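Local atomic coordinates of 3-oxoacyl-[acyl-carrier-protein] synthase, mitochondrial (Arabidopsis thaliana, PDB entry 2IX4), a protein that catalyses the condensation steps of mitochondrial fatty acid synthesis, adding two carbons from malonyl-ACP to a growing acyl chain. Residues A[333-336]-A[337-341]. Residues are numbered along the deposited sequence; the frame is centred on the assembly and turned at random.
Sequences RAIK and TVFSE
Thr337 has OG1 beside its own backbone N (chi1 -60°), which turns the hydroxyl back along the helix to donate a hydrogen bond to Arg333 O, 3.1 Å from Thr337 OG1. The same carbonyl oxygen accepts a hydrogen bond from the amide, with Thr337 N 3.0 Å from Arg333 O. The two donors arrive from opposite faces of the carbonyl plane, the hydroxyl lying 35° out of it and so not on a lone pair. Phe339 likewise carries CG beside its backbone N (chi1 -62°), and this leans the ring toward Ile335 one turn earlier. Phe339 CD1 meets Ile335 CG2 at 3.8 Å, the two side chains crossing at a slant, while Ile335 O lies near the ring plane at the edge, 3.3 Å from Phe339 CD1. Phe339 N donates a hydrogen bond to Ile335 O (3.0 Å), and Val338 N one to Ala334 O (3.0 Å). This is the C-terminal end of alpha-helix 325-339 of the ketosynthase: Ser340, with positive phi, is the first residue to leave helical geometry, and Ser340 N makes a weak hydrogen bond to Lys336 O (2.8 Å). Ala334 and Val338 pack on Met300 of helix 294-307, and Phe339 on Pro311 and Ile314. The chemistry is thus divided by side: the buried Ala334, Ile335 and Phe339 make up the inner side, whereas on the exposed side the Thr337 hydroxyl spends its proton on a backbone carbonyl four residues earlier.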
ATOM      1  N   ARG A 333      -2.463 -26.873  10.016  1.00 20.59           N
ATOM      2  CA  ARG A 333      -1.181 -27.421  10.452  1.00 21.12           C
ATOM      3  C   ARG A 333      -0.427 -26.413  11.326  1.00 21.09           C
ATOM      4  O   ARG A 333       0.135 -26.773  12.363  1.00 21.12           O
ATOM      5  CB  ARG A 333      -0.348 -27.788   9.224  1.00 21.30           C
ATOM      6  CG  ARG A 333       0.618 -28.933   9.429  1.00 23.14           C
ATOM      7  CD  ARG A 333       1.119 -29.476   8.094  1.00 25.60           C
ATOM      8  NE  ARG A 333       0.067 -30.159   7.336  1.00 27.13           N
ATOM      9  CZ  ARG A 333      -0.397 -29.767   6.149  1.00 27.61           C
ATOM     10  NH1 ARG A 333       0.091 -28.688   5.548  1.00 28.06           N
ATOM     11  NH2 ARG A 333      -1.352 -30.469   5.553  1.00 27.75           N
ATOM     12  N   ALA A 334      -0.444 -25.149  10.906  1.00 21.26           N
ATOM     13  CA  ALA A 334       0.212 -24.062  11.629  1.00 21.47           C
ATOM     14  C   ALA A 334      -0.442 -23.778  12.984  1.00 21.70           C
ATOM     15  O   ALA A 334       0.254 -23.508  13.966  1.00 21.56           O
ATOM     16  CB  ALA A 334       0.237 -22.804  10.776  1.00 21.51           C
ATOM     17  N   ILE A 335      -1.775 -23.843  13.031  1.00 21.92           N
ATOM     18  CA  ILE A 335      -2.521 -23.689  14.285  1.00 22.20           C
ATOM     19  C   ILE A 335      -2.182 -24.828  15.258  1.00 22.51           C
ATOM     20  O   ILE A 335      -2.042 -24.600  16.461  1.00 22.66           O
ATOM     21  CB  ILE A 335      -4.054 -23.567  14.044  1.00 22.23           C
ATOM     22  CG1 ILE A 335      -4.372 -22.254  13.322  1.00 21.93           C
ATOM     23  CG2 ILE A 335      -4.832 -23.644  15.365  1.00 21.94           C
ATOM     24  CD1 ILE A 335      -5.789 -22.165  12.750  1.00 22.43           C
ATOM     25  N   LYS A 336      -2.032 -26.041  14.729  1.00 22.89           N
ATOM     26  CA  LYS A 336      -1.571 -27.185  15.520  1.00 23.34           C
ATOM     27  C   LYS A 336      -0.170 -26.982  16.087  1.00 23.42           C
ATOM     28  O   LYS A 336       0.105 -27.388  17.216  1.00 23.58           O
ATOM     29  CB  LYS A 336      -1.611 -28.481  14.702  1.00 23.44           C
ATOM     30  CG  LYS A 336      -2.598 -29.521  15.223  1.00 24.33           C
ATOM     31  CD  LYS A 336      -2.483 -30.855  14.485  1.00 25.00           C
ATOM     32  CE  LYS A 336      -1.290 -31.670  14.969  1.00 25.95           C
ATOM     33  NZ  LYS A 336      -1.263 -33.042  14.384  1.00 26.90           N
ATOM     34  N   THR A 337       0.712 -26.368  15.301  1.00 23.64           N
ATOM     35  CA  THR A 337       2.099 -26.138  15.714  1.00 23.91           C
ATOM     36  C   THR A 337       2.203 -25.065  16.806  1.00 23.95           C
ATOM     37  O   THR A 337       2.976 -25.205  17.754  1.00 23.91           O
ATOM     38  CB  THR A 337       2.997 -25.780  14.500  1.00 23.94           C
ATOM     39  OG1 THR A 337       2.969 -26.856  13.552  1.00 23.94           O
ATOM     40  CG2 THR A 337       4.444 -25.537  14.927  1.00 24.04           C
ATOM     41  N   VAL A 338       1.411 -24.006  16.675  1.00 24.16           N
ATOM     42  CA  VAL A 338       1.457 -22.888  17.614  1.00 24.36           C
ATOM     43  C   VAL A 338       0.789 -23.229  18.949  1.00 24.81           C
ATOM     44  O   VAL A 338       1.302 -22.883  20.016  1.00 24.73           O
ATOM     45  CB  VAL A 338       0.828 -21.610  16.997  1.00 24.36           C
ATOM     46  CG1 VAL A 338       0.667 -20.508  18.041  1.00 23.95           C
ATOM     47  CG2 VAL A 338       1.676 -21.114  15.835  1.00 23.95           C
ATOM     48  N   PHE A 339      -0.345 -23.916  18.885  1.00 25.21           N
ATOM     49  CA  PHE A 339      -1.154 -24.155  20.075  1.00 25.75           C
ATOM     50  C   PHE A 339      -1.039 -25.580  20.635  1.00 26.20           C
ATOM     51  O   PHE A 339      -1.443 -25.834  21.771  1.00 26.43           O
ATOM     52  CB  PHE A 339      -2.610 -23.761  19.805  1.00 25.51           C
ATOM     53  CG  PHE A 339      -2.789 -22.302  19.490  1.00 25.25           C
ATOM     54  CD1 PHE A 339      -2.902 -21.868  18.172  1.00 25.04           C
ATOM     55  CD2 PHE A 339      -2.825 -21.356  20.511  1.00 24.96           C
ATOM     56  CE1 PHE A 339      -3.060 -20.515  17.875  1.00 24.62           C
ATOM     57  CE2 PHE A 339      -2.983 -20.004  20.226  1.00 24.34           C
ATOM     58  CZ  PHE A 339      -3.100 -19.581  18.905  1.00 24.48           C
ATOM     59  N   SER A 340      -0.461 -26.484  19.844  1.00 26.73           N
ATOM     60  CA  SER A 340      -0.277 -27.897  20.211  1.00 27.36           C
ATOM     61  C   SER A 340      -1.396 -28.467  21.094  1.00 27.68           C
ATOM     62  O   SER A 340      -2.528 -28.615  20.631  1.00 27.84           O
ATOM     63  CB  SER A 340       1.113 -28.139  20.822  1.00 27.39           C
ATOM     64  OG  SER A 340       1.339 -27.307  21.945  1.00 27.79           O
ATOM     65  N   GLU A 341      -1.082 -28.757  22.356  1.00 28.12           N
ATOM     66  CA  GLU A 341      -2.024 -29.399  23.282  1.00 28.59           C
ATOM     67  C   GLU A 341      -3.310 -28.585  23.478  1.00 28.55           C
ATOM     68  O   GLU A 341      -4.395 -29.152  23.605  1.00 28.47           O
ATOM     69  CB  GLU A 341      -1.355 -29.677  24.637  1.00 28.86           C
ATOM     70  CG  GLU A 341       0.130 -30.060  24.567  1.00 30.05           C
ATOM     71  CD  GLU A 341       0.373 -31.428  23.949  1.00 31.74           C
ATOM     72  OE1 GLU A 341       0.763 -31.484  22.762  1.00 32.74           O
ATOM     73  OE2 GLU A 341       0.179 -32.448  24.646  1.00 32.73           O
TER